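Local coordinates for ferric iron-binding protein HitA (Pseudomonas aeruginosa PAO1, PDB 6IWF) that binds ferric iron as a bacterial solute-binding protein, probably for delivery into the cell, and is involved in gallium internalization, at residues A[52-56]-A[234-238]; A[63-67]-A[292-296]; A[73-77]-A[93-97]; A[98-103]-A[263-267]. One frame throughout, in Å; residues are numbered along the deposited sequence.

Interaction 1 of 4, residues A[52-56]-A[234-238]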
loop_
_atom_site.group_PDB
_atom_site.type_symbol
_atom_site.label_atom_id
_atom_site.label_comp_id
_atom_site.label_asym_id
_atom_site.label_seq_id
_atom_site.Cartn_x
_atom_site.Cartn_y
_atom_site.Cartn_z
ATOM N N SER A 52 4.402 10.522 22.980
ATOM C CA SER A 52 4.791 10.415 21.581
ATOM C C SER A 52 4.903 11.806 20.975
ATOM O O SER A 52 3.963 12.604 21.092
ATOM C CB SER A 52 3.795 9.593 20.770
ATOM O OG SER A 52 4.251 9.482 19.422
ATOM N N PRO A 53 6.023 12.137 20.330
ATOM C CA PRO A 53 6.117 13.416 19.625
ATOM C C PRO A 53 5.373 13.437 18.299
ATOM O O PRO A 53 5.273 14.511 17.686
ATOM C CB PRO A 53 7.626 13.572 19.412
ATOM C CG PRO A 53 8.103 12.154 19.247
ATOM C CD PRO A 53 7.239 11.318 20.164
ATOM N N ALA A 54 4.822 12.302 17.860
ATOM C CA ALA A 54 4.198 12.224 16.544
ATOM C C ALA A 54 2.971 13.121 16.467
ATOM O O ALA A 54 2.107 13.100 17.347
ATOM C CB ALA A 54 3.806 10.780 16.228
ATOM N N ASP A 55 2.894 13.911 15.399
ATOM C CA ASP A 55 1.710 14.707 15.122
ATOM C C ASP A 55 0.841 14.100 14.031
ATOM O O ASP A 55 -0.389 14.149 14.130
ATOM C CB ASP A 55 2.124 16.125 14.719
ATOM C CG ASP A 55 2.825 16.857 15.841
ATOM O OD1 ASP A 55 2.185 17.047 16.904
ATOM O OD2 ASP A 55 4.014 17.210 15.671
ATOM N N VAL A 56 1.474 13.528 13.008
ATOM C CA VAL A 56 0.813 12.930 11.851
ATOM C C VAL A 56 1.495 11.600 11.572
ATOM O O VAL A 56 2.724 11.494 11.659
ATOM C CB VAL A 56 0.881 13.858 10.614
ATOM C CG1 VAL A 56 0.337 13.164 9.366
ATOM C CG2 VAL A 56 0.116 15.158 10.875
ATOM N N SER A 234 -2.829 12.669 20.621
ATOM C CA SER A 234 -1.878 13.231 21.568
ATOM C C SER A 234 -1.161 14.474 21.051
ATOM O O SER A 234 -0.432 15.106 21.822
ATOM C CB SER A 234 -0.835 12.168 21.934
ATOM O OG SER A 234 -0.016 11.842 20.817
ATOM N N SER A 235 -1.341 14.842 19.781
ATOM C CA SER A 235 -0.555 15.928 19.206
ATOM C C SER A 235 -0.815 17.231 19.952
ATOM O O SER A 235 -1.961 17.570 20.262
ATOM C CB SER A 235 -0.885 16.088 17.718
ATOM O OG SER A 235 -0.409 17.327 17.208
ATOM N N LYS A 236 0.257 17.944 20.270
ATOM C CA LYS A 236 0.120 19.261 20.876
ATOM C C LYS A 236 0.009 20.363 19.833
ATOM O O LYS A 236 -0.056 21.548 20.192
ATOM C CB LYS A 236 1.294 19.524 21.827
ATOM C CG LYS A 236 1.219 18.713 23.133
ATOM C CD LYS A 236 -0.225 18.559 23.636
ATOM C CE LYS A 236 -0.303 17.728 24.923
ATOM N NZ LYS A 236 -0.576 16.274 24.668
ATOM N N HIS A 237 -0.050 20.001 18.553
ATOM C CA HIS A 237 -0.272 20.949 17.464
ATOM C C HIS A 237 -1.498 20.529 16.659
ATOM O O HIS A 237 -1.404 20.289 15.448
ATOM C CB HIS A 237 0.967 21.028 16.575
ATOM C CG HIS A 237 2.237 21.231 17.331
ATOM N ND1 HIS A 237 2.503 22.384 18.043
ATOM C CD2 HIS A 237 3.311 20.423 17.507
ATOM C CE1 HIS A 237 3.690 22.282 18.614
ATOM N NE2 HIS A 237 4.202 21.104 18.303
ATOM N N PRO A 238 -2.670 20.418 17.303
ATOM C CA PRO A 238 -3.823 19.841 16.592
ATOM C C PRO A 238 -4.229 20.621 15.353
ATOM O O PRO A 238 -4.493 20.006 14.311
ATOM C CB PRO A 238 -4.935 19.837 17.658
ATOM C CG PRO A 238 -4.528 20.881 18.649
ATOM C CD PRO A 238 -3.023 20.840 18.675
HETATM O O HOH W 1 1.961 13.644 19.874
HETATM O O HOH W 2 2.761 16.706 19.635
#

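Interaction 2 of 4, residues A[63-67]-A[292-296]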
loop_
_atom_site.group_PDB
_atom_site.type_symbol
_atom_site.label_atom_id
_atom_site.label_comp_id
_atom_site.label_asym_id
_atom_site.label_seq_id
_atom_site.Cartn_x
_atom_site.Cartn_y
_atom_site.Cartn_z
ATOM N N PRO A 63 -3.977 -1.420 7.513
ATOM C CA PRO A 63 -4.088 -2.179 8.800
ATOM C C PRO A 63 -3.524 -1.435 10.006
ATOM O O PRO A 63 -4.188 -1.404 11.054
ATOM C CB PRO A 63 -3.315 -3.474 8.506
ATOM C CG PRO A 63 -3.665 -3.726 7.061
ATOM C CD PRO A 63 -3.617 -2.345 6.408
ATOM N N PRO A 64 -2.340 -0.807 9.932
ATOM C CA PRO A 64 -1.872 -0.062 11.119
ATOM C C PRO A 64 -2.794 1.071 11.531
ATOM O O PRO A 64 -2.885 1.385 12.729
ATOM C CB PRO A 64 -0.494 0.474 10.693
ATOM C CG PRO A 64 -0.097 -0.365 9.539
ATOM C CD PRO A 64 -1.353 -0.728 8.838
ATOM N N LEU A 65 -3.455 1.726 10.573
ATOM C CA LEU A 65 -4.360 2.813 10.930
ATOM C C LEU A 65 -5.622 2.273 11.578
ATOM O O LEU A 65 -6.134 2.861 12.539
ATOM C CB LEU A 65 -4.716 3.647 9.698
ATOM C CG LEU A 65 -3.546 4.295 8.969
ATOM C CD1 LEU A 65 -4.033 4.907 7.647
ATOM C CD2 LEU A 65 -2.910 5.341 9.854
ATOM N N ILE A 66 -6.145 1.159 11.057
ATOM C CA ILE A 66 -7.317 0.547 11.664
ATOM C C ILE A 66 -6.984 0.105 13.078
ATOM O O ILE A 66 -7.790 0.280 14.000
ATOM C CB ILE A 66 -7.830 -0.614 10.785
ATOM C CG1 ILE A 66 -8.414 -0.049 9.478
ATOM C CG2 ILE A 66 -8.888 -1.438 11.524
ATOM C CD1 ILE A 66 -8.658 -1.082 8.426
ATOM N N ARG A 67 -5.757 -0.401 13.284
ATOM C CA ARG A 67 -5.306 -0.800 14.621
ATOM C C ARG A 67 -5.269 0.396 15.565
ATOM O O ARG A 67 -5.855 0.358 16.655
ATOM C CB ARG A 67 -3.922 -1.465 14.534
ATOM C CG ARG A 67 -3.234 -1.750 15.889
ATOM C CD ARG A 67 -1.715 -1.983 15.735
ATOM N NE ARG A 67 -1.046 -2.126 17.029
ATOM C CZ ARG A 67 0.272 -2.084 17.209
ATOM N NH1 ARG A 67 1.084 -1.901 16.179
ATOM N NH2 ARG A 67 0.784 -2.225 18.427
ATOM N N LEU A 292 -10.749 -5.571 4.903
ATOM C CA LEU A 292 -9.475 -6.209 5.231
ATOM C C LEU A 292 -9.094 -6.024 6.697
ATOM O O LEU A 292 -8.419 -6.887 7.276
ATOM C CB LEU A 292 -8.365 -5.656 4.336
ATOM C CG LEU A 292 -8.628 -5.661 2.824
ATOM C CD1 LEU A 292 -7.580 -4.829 2.073
ATOM C CD2 LEU A 292 -8.624 -7.084 2.319
ATOM N N GLY A 293 -9.497 -4.907 7.303
ATOM C CA GLY A 293 -9.257 -4.704 8.722
ATOM C C GLY A 293 -7.783 -4.706 9.065
ATOM O O GLY A 293 -6.935 -4.212 8.308
ATOM N N GLU A 294 -7.458 -5.273 10.234
ATOM C CA GLU A 294 -6.069 -5.384 10.660
ATOM C C GLU A 294 -5.372 -6.589 10.044
ATOM O O GLU A 294 -4.180 -6.801 10.304
ATOM C CB GLU A 294 -5.990 -5.453 12.197
ATOM C CG GLU A 294 -6.435 -4.139 12.865
ATOM C CD GLU A 294 -6.541 -4.224 14.384
ATOM O OE1 GLU A 294 -7.606 -3.844 14.936
ATOM O OE2 GLU A 294 -5.558 -4.657 15.022
ATOM N N ALA A 295 -6.082 -7.367 9.226
ATOM C CA ALA A 295 -5.516 -8.556 8.582
ATOM C C ALA A 295 -4.975 -9.553 9.608
ATOM O O ALA A 295 -3.965 -10.220 9.373
ATOM C CB ALA A 295 -4.423 -8.180 7.573
ATOM N N SER A 296 -5.665 -9.676 10.754
ATOM C CA SER A 296 -5.162 -10.525 11.835
ATOM C C SER A 296 -5.200 -12.006 11.467
ATOM O O SER A 296 -4.262 -12.756 11.777
ATOM C CB SER A 296 -5.969 -10.274 13.107
ATOM O OG SER A 296 -5.733 -8.960 13.577
#

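Interaction 3 of 4, residues A[73-77]-A[93-97]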
loop_
_atom_site.group_PDB
_atom_site.type_symbol
_atom_site.label_atom_id
_atom_site.label_comp_id
_atom_site.label_asym_id
_atom_site.label_seq_id
_atom_site.Cartn_x
_atom_site.Cartn_y
_atom_site.Cartn_z
ATOM N N LEU A 73 -6.291 6.126 19.397
ATOM C CA LEU A 73 -5.103 6.964 19.362
ATOM C C LEU A 73 -5.157 8.047 18.289
ATOM O O LEU A 73 -4.289 8.932 18.280
ATOM C CB LEU A 73 -3.858 6.093 19.159
ATOM C CG LEU A 73 -3.423 5.385 20.445
ATOM C CD1 LEU A 73 -2.528 4.197 20.164
ATOM C CD2 LEU A 73 -2.732 6.390 21.352
ATOM N N LEU A 74 -6.149 8.011 17.406
ATOM C CA LEU A 74 -6.221 8.921 16.269
ATOM C C LEU A 74 -7.328 9.952 16.460
ATOM O O LEU A 74 -8.445 9.618 16.882
ATOM C CB LEU A 74 -6.462 8.132 14.979
ATOM C CG LEU A 74 -5.447 7.018 14.713
ATOM C CD1 LEU A 74 -5.741 6.348 13.339
ATOM C CD2 LEU A 74 -4.009 7.527 14.751
ATOM N N ALA A 75 -7.016 11.205 16.123
ATOM C CA ALA A 75 -7.977 12.296 16.237
ATOM C C ALA A 75 -8.984 12.251 15.095
ATOM O O ALA A 75 -8.633 11.945 13.954
ATOM C CB ALA A 75 -7.247 13.642 16.225
ATOM N N LYS A 76 -10.240 12.582 15.399
ATOM C CA LYS A 76 -11.223 12.741 14.334
ATOM C C LYS A 76 -10.761 13.839 13.376
ATOM O O LYS A 76 -10.277 14.893 13.797
ATOM C CB LYS A 76 -12.601 13.059 14.938
ATOM C CG LYS A 76 -13.504 13.982 14.106
ATOM C CD LYS A 76 -14.057 13.330 12.837
ATOM C CE LYS A 76 -15.345 14.028 12.385
ATOM N NZ LYS A 76 -15.104 15.209 11.499
ATOM N N LEU A 77 -10.871 13.574 12.079
ATOM C CA LEU A 77 -10.458 14.542 11.072
ATOM C C LEU A 77 -11.558 15.570 10.815
ATOM O O LEU A 77 -12.750 15.274 10.913
ATOM C CB LEU A 77 -10.104 13.835 9.765
ATOM C CG LEU A 77 -8.826 12.996 9.802
ATOM C CD1 LEU A 77 -8.758 12.111 8.555
ATOM C CD2 LEU A 77 -7.595 13.888 9.909
ATOM N N ASN A 93 -14.846 5.734 11.530
ATOM C CA ASN A 93 -15.107 6.798 12.487
ATOM C C ASN A 93 -14.447 8.110 12.090
ATOM O O ASN A 93 -14.395 9.037 12.905
ATOM C CB ASN A 93 -14.650 6.374 13.881
ATOM C CG ASN A 93 -15.461 5.218 14.426
ATOM O OD1 ASN A 93 -16.641 5.064 14.100
ATOM N ND2 ASN A 93 -14.831 4.387 15.252
ATOM N N GLY A 94 -13.933 8.204 10.866
ATOM C CA GLY A 94 -13.383 9.452 10.366
ATOM C C GLY A 94 -12.102 9.897 11.031
ATOM O O GLY A 94 -11.837 11.103 11.089
ATOM N N ASP A 95 -11.295 8.964 11.541
ATOM C CA ASP A 95 -10.040 9.327 12.191
ATOM C C ASP A 95 -8.819 8.843 11.425
ATOM O O ASP A 95 -7.716 8.848 11.966
ATOM C CB ASP A 95 -9.993 8.814 13.637
ATOM C CG ASP A 95 -10.494 7.397 13.776
ATOM O OD1 ASP A 95 -10.733 6.729 12.743
ATOM O OD2 ASP A 95 -10.654 6.949 14.938
ATOM N N TRP A 96 -8.992 8.398 10.189
ATOM C CA TRP A 96 -7.870 8.316 9.268
ATOM C C TRP A 96 -8.452 8.449 7.875
ATOM O O TRP A 96 -9.658 8.300 7.680
ATOM C CB TRP A 96 -7.056 7.023 9.446
ATOM C CG TRP A 96 -7.794 5.756 9.187
ATOM C CD1 TRP A 96 -8.406 4.963 10.112
ATOM C CD2 TRP A 96 -7.979 5.112 7.917
ATOM N NE1 TRP A 96 -8.973 3.870 9.496
ATOM C CE2 TRP A 96 -8.724 3.936 8.150
ATOM C CE3 TRP A 96 -7.602 5.427 6.606
ATOM C CZ2 TRP A 96 -9.107 3.067 7.115
ATOM C CZ3 TRP A 96 -7.977 4.558 5.576
ATOM C CH2 TRP A 96 -8.717 3.393 5.842
ATOM N N ILE A 97 -7.598 8.753 6.907
ATOM C CA ILE A 97 -8.087 9.061 5.569
ATOM C C ILE A 97 -7.118 8.517 4.533
ATOM O O ILE A 97 -5.898 8.589 4.702
ATOM C CB ILE A 97 -8.310 10.579 5.382
ATOM C CG1 ILE A 97 -9.138 10.835 4.127
ATOM C CG2 ILE A 97 -6.990 11.353 5.392
ATOM C CD1 ILE A 97 -9.836 12.206 4.152
HETATM O O HOH W 3 -8.926 6.744 17.383
HETATM O O HOH W 4 -6.773 11.447 12.175
#

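Interaction 4 of 4, residues A[98-103]-A[263-267]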
loop_
_atom_site.group_PDB
_atom_site.type_symbol
_atom_site.label_atom_id
_atom_site.label_comp_id
_atom_site.label_asym_id
_atom_site.label_seq_id
_atom_site.Cartn_x
_atom_site.Cartn_y
_atom_site.Cartn_z
ATOM N N GLY A 98 -7.674 7.957 3.463
ATOM C CA GLY A 98 -6.842 7.445 2.387
ATOM C C GLY A 98 -6.218 8.584 1.601
ATOM O O GLY A 98 -6.820 9.645 1.420
ATOM N N ILE A 99 -4.982 8.365 1.157
ATOM C CA ILE A 99 -4.204 9.361 0.428
ATOM C C ILE A 99 -3.982 8.938 -1.015
ATOM O O ILE A 99 -4.203 9.722 -1.939
ATOM C CB ILE A 99 -2.858 9.644 1.129
ATOM C CG1 ILE A 99 -3.073 10.059 2.590
ATOM C CG2 ILE A 99 -2.084 10.703 0.373
ATOM C CD1 ILE A 99 -3.990 11.263 2.762
ATOM N N THR A 100 -3.506 7.707 -1.226
ATOM C CA THR A 100 -3.389 7.132 -2.560
ATOM C C THR A 100 -3.873 5.694 -2.511
ATOM O O THR A 100 -3.980 5.093 -1.444
ATOM C CB THR A 100 -1.954 7.131 -3.103
ATOM O OG1 THR A 100 -1.142 6.261 -2.304
ATOM C CG2 THR A 100 -1.351 8.554 -3.131
ATOM N N ALA A 101 -4.171 5.148 -3.687
ATOM C CA ALA A 101 -4.493 3.735 -3.835
ATOM C C ALA A 101 -3.527 3.106 -4.830
ATOM O O ALA A 101 -2.989 3.778 -5.708
ATOM C CB ALA A 101 -5.943 3.511 -4.318
ATOM N N ARG A 102 -3.288 1.810 -4.669
ATOM C CA ARG A 102 -2.420 1.067 -5.574
ATOM C C ARG A 102 -3.091 -0.260 -5.880
ATOM O O ARG A 102 -4.056 -0.651 -5.217
ATOM C CB ARG A 102 -1.067 0.784 -4.939
ATOM C CG ARG A 102 -1.282 -0.259 -3.881
ATOM C CD ARG A 102 -0.460 -0.099 -2.687
ATOM N NE ARG A 102 -0.562 1.217 -2.081
ATOM C CZ ARG A 102 0.316 1.627 -1.181
ATOM N NH1 ARG A 102 0.218 2.822 -0.643
ATOM N NH2 ARG A 102 1.308 0.812 -0.831
ATOM N N THR A 103 -2.534 -1.002 -6.836
ATOM C CA THR A 103 -3.130 -2.280 -7.207
ATOM C C THR A 103 -2.071 -3.366 -7.309
ATOM O O THR A 103 -0.943 -3.116 -7.752
ATOM C CB THR A 103 -3.922 -2.171 -8.547
ATOM O OG1 THR A 103 -4.563 -3.424 -8.838
ATOM C CG2 THR A 103 -3.033 -1.770 -9.725
ATOM N N GLU A 263 0.803 6.011 -8.249
ATOM C CA GLU A 263 -0.357 5.485 -7.550
ATOM C C GLU A 263 -1.580 6.285 -7.977
ATOM O O GLU A 263 -1.488 7.222 -8.777
ATOM C CB GLU A 263 -0.143 5.521 -6.031
ATOM C CG GLU A 263 1.075 4.681 -5.626
ATOM C CD GLU A 263 1.188 4.418 -4.135
ATOM O OE1 GLU A 263 2.325 4.477 -3.616
ATOM O OE2 GLU A 263 0.163 4.125 -3.490
ATOM N N TYR A 264 -2.725 5.900 -7.448
ATOM C CA TYR A 264 -3.969 6.574 -7.822
ATOM C C TYR A 264 -4.382 7.561 -6.745
ATOM O O TYR A 264 -4.465 7.193 -5.560
ATOM C CB TYR A 264 -5.078 5.554 -8.034
ATOM C CG TYR A 264 -4.793 4.571 -9.136
ATOM C CD1 TYR A 264 -5.174 4.847 -10.448
ATOM C CD2 TYR A 264 -4.156 3.369 -8.875
ATOM C CE1 TYR A 264 -4.912 3.939 -11.470
ATOM C CE2 TYR A 264 -3.900 2.456 -9.891
ATOM C CZ TYR A 264 -4.277 2.755 -11.185
ATOM O OH TYR A 264 -4.014 1.851 -12.194
ATOM N N PRO A 265 -4.672 8.811 -7.090
ATOM C CA PRO A 265 -5.023 9.792 -6.057
ATOM C C PRO A 265 -6.375 9.497 -5.423
ATOM O O PRO A 265 -7.306 9.008 -6.075
ATOM C CB PRO A 265 -5.051 11.122 -6.826
ATOM C CG PRO A 265 -5.331 10.727 -8.240
ATOM C CD PRO A 265 -4.659 9.388 -8.443
ATOM N N MET A 266 -6.488 9.815 -4.128
ATOM C CA MET A 266 -7.748 9.613 -3.428
ATOM C C MET A 266 -8.604 10.871 -3.368
ATOM O O MET A 266 -9.794 10.764 -3.068
ATOM C CB MET A 266 -7.508 9.084 -2.009
ATOM C CG MET A 266 -6.920 7.655 -1.979
ATOM S SD MET A 266 -8.121 6.352 -2.322
ATOM C CE MET A 266 -8.187 6.282 -4.115
ATOM N N ARG A 267 -8.030 12.030 -3.682
ATOM C CA ARG A 267 -8.793 13.268 -3.796
ATOM C C ARG A 267 -9.818 13.127 -4.909
ATOM O O ARG A 267 -9.463 12.813 -6.052
ATOM C CB ARG A 267 -7.848 14.432 -4.083
ATOM C CG ARG A 267 -8.549 15.770 -4.273
ATOM C CD ARG A 267 -7.565 16.834 -4.726
ATOM N NE ARG A 267 -8.253 18.070 -5.103
ATOM C CZ ARG A 267 -8.756 18.950 -4.239
ATOM N NH1 ARG A 267 -8.651 18.745 -2.933
ATOM N NH2 ARG A 267 -9.365 20.046 -4.681
#

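Interaction 1 of 4, residues A[52-56]-A[234-238]
Asp55 and Ser235 meet through their side chains, the serine hydroxyl donating to Asp55 OD1 over 2.6 Å between OG and OD1. Each loop contains an ST turn, and the one at Ser235 is part of this contact. Its OG lies opposite the backbone N across the first torsion (chi1 165°). From there it accepts from His237 N, 3.0 Å from Ser235 OG, while its own proton goes to the aspartate. That hydroxyl approaches OD1 on the anti side of the carboxylate, 21° out of the plane. OD1 also receives a proton from a water that in turn accepts from Lys236 N, so the loop backbone is tied to the same oxygen indirectly. The other oxygen, OD2, is taken by Thr6 N on strand 4-9.

The imidazole of His237 presents its edge to the aspartate, with its CD2 3.6 Å from Asp55 OD1. The carboxylate and ring planes stand 60° apart, so the two flat groups are not stacked. Any charge on the histidine would be felt only at longer range, since Asp55 OD2 and His237 NE2 are 4.7 Å apart.

Ser52 forms the second ST turn: its OG accepts from Ala54 N and is also hydrogen-bonded to Glu48 OE1. The loop leading to strand 56-59 is thus joined to the loop before helix 238-248, away from the iron site. Beside Ser52, a second water donates to Ser52 O and Ala54 O, both 2.6 Å away, and accepts from Ser234 OG at 2.8 Å.

Interaction 2 of 4, residues A[63-67]-A[292-296]
The carbonyl oxygen of Gly293 is met by C-H groups of Pro63 and Ile66 on helix 63-70. Pro63 CA points a C-H at it, 3.5 Å from CA to Gly293 O with an angle of 134° at the hydrogen, and the proline ring comes alongside through CG and CB. Ile66 closes in from the next turn, its CD1 lying 3.6 Å from Gly293 O and nearly as close to Gly293 CA. No conventional hydrogen bond joins the two segments.

Leu292 to Ala295 form a type II' beta turn, with Ala295 N hydrogen-bonded to Leu292 O, between helices 289-292 and 296-305. Gly293 has the positive phi (61°) that this turn needs at its second position and that glycine accepts readily.

Glu294 extends from the turn across the helix surface. Its first torsion (-67°) sets CG opposite the carbonyl carbon and 3.9 Å from Ile66 CG2; the extended chain beyond it takes the carboxylate on to Arg67. There it rests against the aliphatic base of the arginine, with OE2 3.6 Å from Arg67 CB. The two side chains cross at about a right angle, and the extended arginine leads its guanidinium away toward helix 38-48, where NH1 makes a weak hydrogen bond to Ser43 OG. Arg67 NE therefore stays 5.5 Å from Glu294 OE2.

The chemistry is thus that of carbon-to-oxygen and carbon-to-carbon packing: the opposite charges of Arg67 and Glu294 form no salt bridge with each other and probably attract at most from a distance.

Interaction 3 of 4, residues A[73-77]-A[93-97]
Leu77 and Leu74 both turn CG opposite their own carbonyl carbon (chi1 -70° and -55°), which directs the two side chains onto the chain at 94-97. In Leu77 this brings CD1 to 3.6 Å from Ile97 CB, with the CG2 branch of the isoleucine almost as near. Leu74 lies closer to the backbone: its CB is 3.3 Å from Asp95 O, and its CD1 also faces that oxygen. The same methyl reaches obliquely toward the start of the Trp96 side chain, 4.2 Å from CD1 to Trp96 CB, while the indole itself leads off toward Leu65 of helix 63-70.

A single direct hydrogen bond crosses between the segments, from Leu77 N to Gly94 O, 2.8 Å long and almost straight at 174°. Gly94 has positive phi, a conformation that suits glycine, and Lys76 CD packs against its carbonyl oxygen at 3.6 Å. Together the segments bring the two ends of the excursion through helix 79-82 side by side, just before the chain enters the long strand 97-108 of the solute-binding protein fold. Leu77 and Ile97 both also pack on Val245, so their contact continues onto helix 238-248.

Asp95 places its CB 3.4 Å from Ala75 O, and its CA makes a C-H contact to the same oxygen. Two waters lie between the chains at this level. One accepts from Leu74 N and is hydrogen-bonded to Asp95 OD2; the other sits between the carbonyl oxygens of Ala75 and Asp95, 2.8 Å from Asp95 O.

Interaction 4 of 4, residues A[98-103]-A[263-267]
Glu263 crosses Thr100 at about a right angle and runs side by side with Arg102. Its CB lies 3.4 Å from Ala101 O, with Thr100 CB a little farther off. CG is the least involved atom, and beyond it the extended chain carries CD to 3.5 Å from Thr100 OG1. At the tip, OE2 is held from two directions. Thr100 OG1 donates to OE2 over 2.8 Å, meeting it from well above the carboxylate plane, 65° out; the threonine hydroxyl is also hydrogen-bonded to Ser227 OG. Arg102 NH1 forms a salt bridge to OE2 at 3.1 Å. Here the carboxylate oxygen lies over a face of the guanidinium, and the two planes are nearly perpendicular (82°), so this is no in-plane, two-pronged pair. The remaining oxygen, OE1, is hydrogen-bonded to Ser261 OG.

In the backbones of the two segments, short strand 264-265 pairs antiparallel with the long strand 97-108, which also pairs with strand 224-231. Ala101 and Tyr264 are a hydrogen-bonded pair, with both N-to-O distances 2.8 Å and both donors in the carbonyl planes. Thr100 and Pro265 form the adjoining non-hydrogen-bonded pair. Farther on, Met266 N donates to Ile99 O at 3.2 Å, from above the carbonyl plane.

Ala101 and Tyr264 share the sheet face away from Thr100. There the methionine, bent at its second and third torsions, folds back so that CE reaches 3.6 Å from Ala101 CB. Tyr264 turns a ring edge toward Ala101 O, and its hydroxyl is hydrogen-bonded to Lys277 O. Gly98 O, covered by Met266 CB, is buried with no hydrogen-bonding partner in the model.

In the fold
Interaction 4 lies closest to the iron site: the Arg102 side chain comes within about 4 Å of those of Glu60 and Tyr196, both iron-binding residues, though no iron is bound in this model. Interaction 2 is next, with Pro63 about 8 Å from Glu60 between side chains. Interactions 2 and 3 touch directly, Leu65 O lying 3.6 Å from Leu74 CD1 and Leu65 CD1 3.8 Å from Trp96 CE3. Interaction 3 passes straight into interaction 4 along the chain, although their centres are 18 Å apart. Interaction 1 is remote from the metal site; its nearest atoms are about 5 Å from interaction 3, and Leu232, in the loop after strand 224-231, packs on Ala54 of one and Leu74 of the other.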